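Local coordinates for fusarinine C esterase sidJ (Aspergillus fumigatus, PDB 6GUP), which hydrolyses the ester bonds of the fungal siderophore fusarinine C, acting as a homodimeric esterase of the alpha/beta-hydrolase class that spares triacetylfusarinine C, at residues Gly276-Leu281 against Ala313-Asn318; Gly159-Ala164 against Asn343-Tyr348. One frame throughout, in Å; residues are numbered along the deposited sequence.

Contact 1: Gly276-Leu281 against Ala313-Asn318; sequences GKLMVL and AIWDEN
L278 and W315 are joined through the backbone by a single beta bridge: L278 N donates to I314 O at 3.1 Å, and L278 O accepts from D316 N at 2.8 Å. K277 CA adds a CH···O contact to the same I314 O. The K277 chain is bent at chi2 and chi3, and its NZ meets the loop carbonyls, donating to A313 O at 2.7 Å and to W315 O at 3.0 Å, each time from above the carbonyl plane. A water accepts from NZ and from E317 N, so the ammonium group ties together three points of the loop. D316 points at the strand and lays its CB 3.9 Å from M279 CB, while its OD1 accepts from N318 N, above the carboxylate plane, in an Asx turn. W315 CB points away from the strand, but the six-membered ring of its indole lies obliquely against V280, whose CG2 is 3.3 Å from W315 CH2; L278 CD2 approaches CE3 more loosely. Further out, D307 OD1 accepts from W315 N. The bridge carries the parallel pairing of strands 278-283 and 320-322, the latter outermost in this chain's alpha/beta-hydrolase sheet, back into the preceding loop. Helix 295-307 packs on the indole through W302, R303 and T306, helix 268-271 meets L278 and I314, and strand 159-163 flanks strand 278-283.

Contact 2: Gly159-Ala164 against Asn343-Tyr348; sequences GAIMQA and NKVLGY
Strand 159-163 and residues 343-348 of helix 335-353 run nearly antiparallel, at 167°, with their axes 10.9 Å apart, so side chains alone span the gap. Y348 and I161 carry it, their side chains running alongside in opposed directions. I161 CG1 sits over one face of the tyrosine ring in a CH-pi contact, 4.2 Å from the centroid and displaced toward the rim on the CD1-CE1 side. Its CD1 continues to 3.8 Å from Y348 CD1 and reaches V345 CG1 more distantly, at 4.5 Å. Y348 CG is anti to its backbone N (chi1 176°), and the ring beyond it reaches G159 and A160. There the hydroxyl OH comes within 3.1 Å of G159 CA, which lies at the ring edge; the bare alpha carbon lets the oxygen settle directly against the backbone. A160 N is close too, 3.0 Å from Y348 OH. On strand 117-122, V118 touches both I161 and Y348, and M120 touches I161 and V345, in the helix-on-sheet packing of the alpha/beta-hydrolase core. The contact is thus mostly apolar, with one buried phenol oxygen whose polar need is met by a hydrogen bond to K277 O, just before L278 of the neighbouring strand.

Both contacts use the same sheet, in which strands 278-283 and 159-163 are parallel neighbours, and their centres lie 9 Å apart. Contact 2 is wholly buried and joins a strand to the C-terminal helix 335-353 by hydrocarbon and ring; contact 1, partly buried, lies toward the sheet margin and depends on backbone bonds, a lysine and the packing of W315 on V280 and L278, with its exposed residues on the loop. Y348 belongs to both surroundings: its CD2 packs on D316 OD2 and its CB on M279 CE. Farther along, L281 O and A164 N are probably hydrogen-bonded.

Contact 1: Gly276-Leu281 against Ala313-Asn318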
ATOM      1  N   GLY A 276      28.723 -10.108   4.166  1.00 39.26           N
ATOM      2  CA  GLY A 276      28.403 -10.094   5.588  1.00 38.66           C
ATOM      3  C   GLY A 276      27.740 -11.397   5.990  1.00 36.81           C
ATOM      4  O   GLY A 276      27.902 -12.415   5.310  1.00 35.60           O
ATOM      5  N   LYS A 277      26.972 -11.360   7.078  1.00 36.02           N
ATOM      6  CA  LYS A 277      26.375 -12.565   7.659  1.00 37.04           C
ATOM      7  C   LYS A 277      24.873 -12.662   7.398  1.00 35.12           C
ATOM      8  O   LYS A 277      24.188 -11.643   7.303  1.00 35.61           O
ATOM      9  CB  LYS A 277      26.630 -12.607   9.172  1.00 41.68           C
ATOM     10  CG  LYS A 277      28.072 -12.339   9.596  1.00 46.21           C
ATOM     11  CD  LYS A 277      29.010 -13.482   9.230  1.00 50.10           C
ATOM     12  CE  LYS A 277      29.148 -14.480  10.366  1.00 54.55           C
ATOM     13  NZ  LYS A 277      29.602 -15.811   9.881  1.00 54.27           N
ATOM     14  N   LEU A 278      24.378 -13.896   7.275  1.00 33.79           N
ATOM     15  CA  LEU A 278      22.940 -14.176   7.239  1.00 33.17           C
ATOM     16  C   LEU A 278      22.499 -14.666   8.614  1.00 32.84           C
ATOM     17  O   LEU A 278      22.908 -15.751   9.041  1.00 32.51           O
ATOM     18  CB  LEU A 278      22.609 -15.236   6.181  1.00 32.40           C
ATOM     19  CG  LEU A 278      21.152 -15.724   6.123  1.00 33.07           C
ATOM     20  CD1 LEU A 278      20.196 -14.589   5.772  1.00 33.59           C
ATOM     21  CD2 LEU A 278      21.008 -16.868   5.135  1.00 32.23           C
ATOM     22  N   MET A 279      21.672 -13.876   9.300  1.00 31.86           N
ATOM     23  CA  MET A 279      21.093 -14.286  10.583  1.00 31.80           C
ATOM     24  C   MET A 279      19.620 -14.655  10.426  1.00 31.65           C
ATOM     25  O   MET A 279      18.814 -13.832   9.995  1.00 32.03           O
ATOM     26  CB  MET A 279      21.243 -13.191  11.641  1.00 32.80           C
ATOM     27  CG  MET A 279      20.873 -13.661  13.043  1.00 33.87           C
ATOM     28  SD  MET A 279      21.352 -12.529  14.358  1.00 35.65           S
ATOM     29  CE  MET A 279      20.252 -11.155  14.029  1.00 35.33           C
ATOM     30  N   VAL A 280      19.282 -15.894  10.778  1.00 31.84           N
ATOM     31  CA  VAL A 280      17.896 -16.362  10.810  1.00 32.83           C
ATOM     32  C   VAL A 280      17.417 -16.407  12.263  1.00 32.94           C
ATOM     33  O   VAL A 280      18.073 -17.004  13.117  1.00 31.41           O
ATOM     34  CB  VAL A 280      17.759 -17.754  10.156  1.00 33.92           C
ATOM     35  CG1 VAL A 280      16.322 -18.260  10.228  1.00 33.31           C
ATOM     36  CG2 VAL A 280      18.219 -17.699   8.706  1.00 34.07           C
ATOM     37  N   LEU A 281      16.276 -15.772  12.528  1.00 33.50           N
ATOM     38  CA  LEU A 281      15.667 -15.752  13.858  1.00 34.90           C
ATOM     39  C   LEU A 281      14.327 -16.481  13.831  1.00 35.31           C
ATOM     40  O   LEU A 281      13.300 -15.897  13.471  1.00 35.79           O
ATOM     41  CB  LEU A 281      15.475 -14.309  14.339  1.00 35.18           C
ATOM     42  CG  LEU A 281      16.726 -13.440  14.479  1.00 34.40           C
ATOM     43  CD1 LEU A 281      16.330 -12.020  14.853  1.00 35.41           C
ATOM     44  CD2 LEU A 281      17.695 -14.007  15.505  1.00 33.72           C
ATOM     45  N   ALA A 313      31.786 -19.235   5.628  1.00 39.28           N
ATOM     46  CA  ALA A 313      31.283 -18.817   6.940  1.00 37.84           C
ATOM     47  C   ALA A 313      30.300 -17.653   6.780  1.00 35.87           C
ATOM     48  O   ALA A 313      30.413 -16.625   7.451  1.00 35.84           O
ATOM     49  CB  ALA A 313      32.443 -18.434   7.849  1.00 37.96           C
ATOM     50  N   ILE A 314      29.330 -17.840   5.887  1.00 33.68           N
ATOM     51  CA  ILE A 314      28.321 -16.821   5.586  1.00 33.47           C
ATOM     52  C   ILE A 314      27.227 -16.814   6.654  1.00 32.27           C
ATOM     53  O   ILE A 314      26.821 -15.754   7.120  1.00 30.46           O
ATOM     54  CB  ILE A 314      27.710 -17.038   4.180  1.00 34.28           C
ATOM     55  CG1 ILE A 314      28.797 -16.853   3.114  1.00 34.67           C
ATOM     56  CG2 ILE A 314      26.550 -16.073   3.925  1.00 34.84           C
ATOM     57  CD1 ILE A 314      28.439 -17.396   1.750  1.00 33.98           C
ATOM     58  N   TRP A 315      26.746 -17.999   7.017  1.00 31.67           N
ATOM     59  CA  TRP A 315      25.729 -18.156   8.059  1.00 30.80           C
ATOM     60  C   TRP A 315      26.201 -17.555   9.383  1.00 30.86           C
ATOM     61  O   TRP A 315      27.329 -17.806   9.815  1.00 31.61           O
ATOM     62  CB  TRP A 315      25.406 -19.639   8.248  1.00 30.98           C
ATOM     63  CG  TRP A 315      24.312 -19.925   9.227  1.00 30.85           C
ATOM     64  CD1 TRP A 315      24.449 -20.148  10.564  1.00 31.00           C
ATOM     65  CD2 TRP A 315      22.915 -20.038   8.942  1.00 30.75           C
ATOM     66  NE1 TRP A 315      23.224 -20.385  11.135  1.00 30.82           N
ATOM     67  CE2 TRP A 315      22.263 -20.326  10.161  1.00 30.77           C
ATOM     68  CE3 TRP A 315      22.149 -19.924   7.772  1.00 30.39           C
ATOM     69  CZ2 TRP A 315      20.876 -20.501  10.248  1.00 31.28           C
ATOM     70  CZ3 TRP A 315      20.768 -20.098   7.858  1.00 30.68           C
ATOM     71  CH2 TRP A 315      20.148 -20.385   9.089  1.00 31.01           C
ATOM     72  N   ASP A 316      25.340 -16.756  10.009  1.00 31.02           N
ATOM     73  CA  ASP A 316      25.626 -16.197  11.323  1.00 31.83           C
ATOM     74  C   ASP A 316      25.352 -17.277  12.359  1.00 32.73           C
ATOM     75  O   ASP A 316      24.213 -17.733  12.489  1.00 30.66           O
ATOM     76  CB  ASP A 316      24.764 -14.957  11.602  1.00 31.57           C
ATOM     77  CG  ASP A 316      25.354 -14.065  12.687  1.00 33.51           C
ATOM     78  OD1 ASP A 316      25.965 -14.584  13.646  1.00 34.60           O
ATOM     79  OD2 ASP A 316      25.208 -12.832  12.580  1.00 35.86           O
ATOM     80  N   GLU A 317      26.388 -17.674  13.100  1.00 34.17           N
ATOM     81  CA  GLU A 317      26.248 -18.663  14.178  1.00 36.25           C
ATOM     82  C   GLU A 317      25.252 -18.224  15.263  1.00 34.49           C
ATOM     83  O   GLU A 317      24.632 -19.067  15.908  1.00 34.77           O
ATOM     84  CB  GLU A 317      27.610 -19.004  14.805  1.00 39.72           C
ATOM     85  CG  GLU A 317      28.252 -17.897  15.638  1.00 43.68           C
ATOM     86  CD  GLU A 317      29.505 -18.353  16.368  1.00 48.42           C
ATOM     87  OE1 GLU A 317      29.896 -17.676  17.343  1.00 49.40           O
ATOM     88  OE2 GLU A 317      30.098 -19.383  15.981  1.00 49.64           O
ATOM     89  N   ASN A 318      25.100 -16.909  15.439  1.00 33.68           N
ATOM     90  CA  ASN A 318      24.096 -16.340  16.352  1.00 34.32           C
ATOM     91  C   ASN A 318      22.633 -16.500  15.898  1.00 32.48           C
ATOM     92  O   ASN A 318      21.724 -16.082  16.618  1.00 31.83           O
ATOM     93  CB  ASN A 318      24.401 -14.856  16.628  1.00 37.88           C
ATOM     94  CG  ASN A 318      25.665 -14.658  17.451  1.00 41.04           C
ATOM     95  OD1 ASN A 318      25.969 -15.443  18.352  1.00 42.94           O
ATOM     96  ND2 ASN A 318      26.406 -13.597  17.150  1.00 41.31           N
TER
HETATM   97  O   HOH W   1      28.925 -16.845  12.461  1.00 40.08           O

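Contact 2: Gly159-Ala164 against Asn343-Tyr348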
ATOM      1  N   GLY A 159      24.607  -6.894   5.321  1.00 33.75           N
ATOM      2  CA  GLY A 159      23.976  -7.867   6.206  1.00 33.00           C
ATOM      3  C   GLY A 159      22.610  -8.294   5.706  1.00 31.97           C
ATOM      4  O   GLY A 159      22.003  -7.616   4.872  1.00 30.69           O
ATOM      5  N   ALA A 160      22.134  -9.428   6.215  1.00 30.77           N
ATOM      6  CA  ALA A 160      20.806  -9.936   5.882  1.00 32.06           C
ATOM      7  C   ALA A 160      20.206 -10.681   7.071  1.00 32.05           C
ATOM      8  O   ALA A 160      20.858 -11.544   7.659  1.00 31.49           O
ATOM      9  CB  ALA A 160      20.876 -10.844   4.665  1.00 31.94           C
ATOM     10  N   ILE A 161      18.971 -10.329   7.427  1.00 31.40           N
ATOM     11  CA  ILE A 161      18.257 -10.957   8.540  1.00 30.93           C
ATOM     12  C   ILE A 161      16.924 -11.501   8.022  1.00 30.26           C
ATOM     13  O   ILE A 161      16.248 -10.843   7.230  1.00 29.40           O
ATOM     14  CB  ILE A 161      18.011  -9.965   9.707  1.00 31.76           C
ATOM     15  CG1 ILE A 161      19.336  -9.369  10.210  1.00 31.93           C
ATOM     16  CG2 ILE A 161      17.291 -10.655  10.865  1.00 31.41           C
ATOM     17  CD1 ILE A 161      19.176  -8.138  11.077  1.00 32.16           C
ATOM     18  N   MET A 162      16.559 -12.703   8.469  1.00 29.97           N
ATOM     19  CA  MET A 162      15.252 -13.295   8.176  1.00 30.98           C
ATOM     20  C   MET A 162      14.579 -13.682   9.488  1.00 30.44           C
ATOM     21  O   MET A 162      15.065 -14.558  10.204  1.00 30.57           O
ATOM     22  CB  MET A 162      15.398 -14.522   7.271  1.00 32.28           C
ATOM     23  CG  MET A 162      16.103 -14.240   5.954  1.00 34.01           C
ATOM     24  SD  MET A 162      15.779 -15.478   4.678  1.00 38.21           S
ATOM     25  CE  MET A 162      16.710 -16.879   5.286  1.00 37.18           C
ATOM     26  N   GLN A 163      13.471 -13.015   9.802  1.00 30.05           N
ATOM     27  CA  GLN A 163      12.734 -13.244  11.043  1.00 31.61           C
ATOM     28  C   GLN A 163      11.500 -14.093  10.753  1.00 32.98           C
ATOM     29  O   GLN A 163      10.639 -13.692   9.967  1.00 34.25           O
ATOM     30  CB  GLN A 163      12.336 -11.904  11.665  1.00 32.27           C
ATOM     31  CG  GLN A 163      11.716 -12.003  13.054  1.00 34.27           C
ATOM     32  CD  GLN A 163      10.211 -12.233  13.041  1.00 36.28           C
ATOM     33  OE1 GLN A 163       9.485 -11.629  12.255  1.00 38.96           O
ATOM     34  NE2 GLN A 163       9.740 -13.105  13.923  1.00 36.35           N
ATOM     35  N   ALA A 164      11.427 -15.259  11.398  1.00 33.79           N
ATOM     36  CA  ALA A 164      10.347 -16.229  11.197  1.00 34.42           C
ATOM     37  C   ALA A 164      10.086 -16.577   9.716  1.00 34.03           C
ATOM     38  O   ALA A 164       8.956 -16.430   9.235  1.00 34.46           O
ATOM     39  CB  ALA A 164       9.071 -15.741  11.879  1.00 35.87           C
ATOM     40  N   ASN A 343      17.023  -7.009  20.972  1.00 39.39           N
ATOM     41  CA  ASN A 343      18.410  -7.055  21.458  1.00 39.68           C
ATOM     42  C   ASN A 343      19.337  -7.871  20.552  1.00 35.79           C
ATOM     43  O   ASN A 343      20.502  -7.508  20.386  1.00 35.62           O
ATOM     44  CB  ASN A 343      18.480  -7.577  22.904  1.00 43.50           C
ATOM     45  CG  ASN A 343      18.123  -6.512  23.931  1.00 47.46           C
ATOM     46  OD1 ASN A 343      18.602  -5.379  23.864  1.00 49.07           O
ATOM     47  ND2 ASN A 343      17.290  -6.879  24.899  1.00 48.85           N
ATOM     48  N   LYS A 344      18.828  -8.960  19.968  1.00 34.72           N
ATOM     49  CA  LYS A 344      19.608  -9.748  19.003  1.00 34.90           C
ATOM     50  C   LYS A 344      19.897  -8.960  17.723  1.00 33.92           C
ATOM     51  O   LYS A 344      20.978  -9.094  17.148  1.00 32.89           O
ATOM     52  CB  LYS A 344      18.905 -11.064  18.636  1.00 36.90           C
ATOM     53  CG  LYS A 344      18.702 -12.080  19.760  1.00 40.24           C
ATOM     54  CD  LYS A 344      19.941 -12.344  20.612  1.00 42.03           C
ATOM     55  CE  LYS A 344      19.926 -11.540  21.906  1.00 43.95           C
ATOM     56  NZ  LYS A 344      21.119 -11.808  22.754  1.00 45.01           N
ATOM     57  N   VAL A 345      18.930  -8.153  17.279  1.00 34.50           N
ATOM     58  CA  VAL A 345      19.115  -7.295  16.100  1.00 34.41           C
ATOM     59  C   VAL A 345      20.176  -6.225  16.370  1.00 36.00           C
ATOM     60  O   VAL A 345      21.070  -6.026  15.550  1.00 34.95           O
ATOM     61  CB  VAL A 345      17.785  -6.647  15.636  1.00 32.41           C
ATOM     62  CG1 VAL A 345      18.024  -5.590  14.561  1.00 31.98           C
ATOM     63  CG2 VAL A 345      16.836  -7.716  15.111  1.00 31.12           C
ATOM     64  N   LEU A 346      20.073  -5.543  17.512  1.00 38.69           N
ATOM     65  CA  LEU A 346      21.073  -4.532  17.906  1.00 40.66           C
ATOM     66  C   LEU A 346      22.483  -5.115  18.060  1.00 39.18           C
ATOM     67  O   LEU A 346      23.462  -4.467  17.686  1.00 38.65           O
ATOM     68  CB  LEU A 346      20.659  -3.796  19.193  1.00 44.54           C
ATOM     69  CG  LEU A 346      19.841  -2.515  18.987  1.00 49.72           C
ATOM     70  CD1 LEU A 346      18.474  -2.797  18.380  1.00 50.92           C
ATOM     71  CD2 LEU A 346      19.691  -1.771  20.305  1.00 53.58           C
ATOM     72  N   GLY A 347      22.573  -6.330  18.603  1.00 38.34           N
ATOM     73  CA  GLY A 347      23.847  -7.050  18.718  1.00 37.45           C
ATOM     74  C   GLY A 347      24.451  -7.418  17.373  1.00 36.77           C
ATOM     75  O   GLY A 347      25.664  -7.314  17.184  1.00 36.65           O
ATOM     76  N   TYR A 348      23.599  -7.856  16.445  1.00 35.75           N
ATOM     77  CA  TYR A 348      23.997  -8.117  15.058  1.00 34.42           C
ATOM     78  C   TYR A 348      24.518  -6.845  14.379  1.00 33.51           C
ATOM     79  O   TYR A 348      25.574  -6.861  13.742  1.00 33.30           O
ATOM     80  CB  TYR A 348      22.809  -8.692  14.269  1.00 34.12           C
ATOM     81  CG  TYR A 348      23.073  -8.919  12.798  1.00 34.18           C
ATOM     82  CD1 TYR A 348      22.846  -7.907  11.860  1.00 34.09           C
ATOM     83  CD2 TYR A 348      23.541 -10.145  12.339  1.00 34.10           C
ATOM     84  CE1 TYR A 348      23.090  -8.111  10.512  1.00 33.22           C
ATOM     85  CE2 TYR A 348      23.786 -10.363  10.991  1.00 33.63           C
ATOM     86  CZ  TYR A 348      23.557  -9.342  10.083  1.00 33.32           C
ATOM     87  OH  TYR A 348      23.796  -9.547   8.751  1.00 33.18           O
TER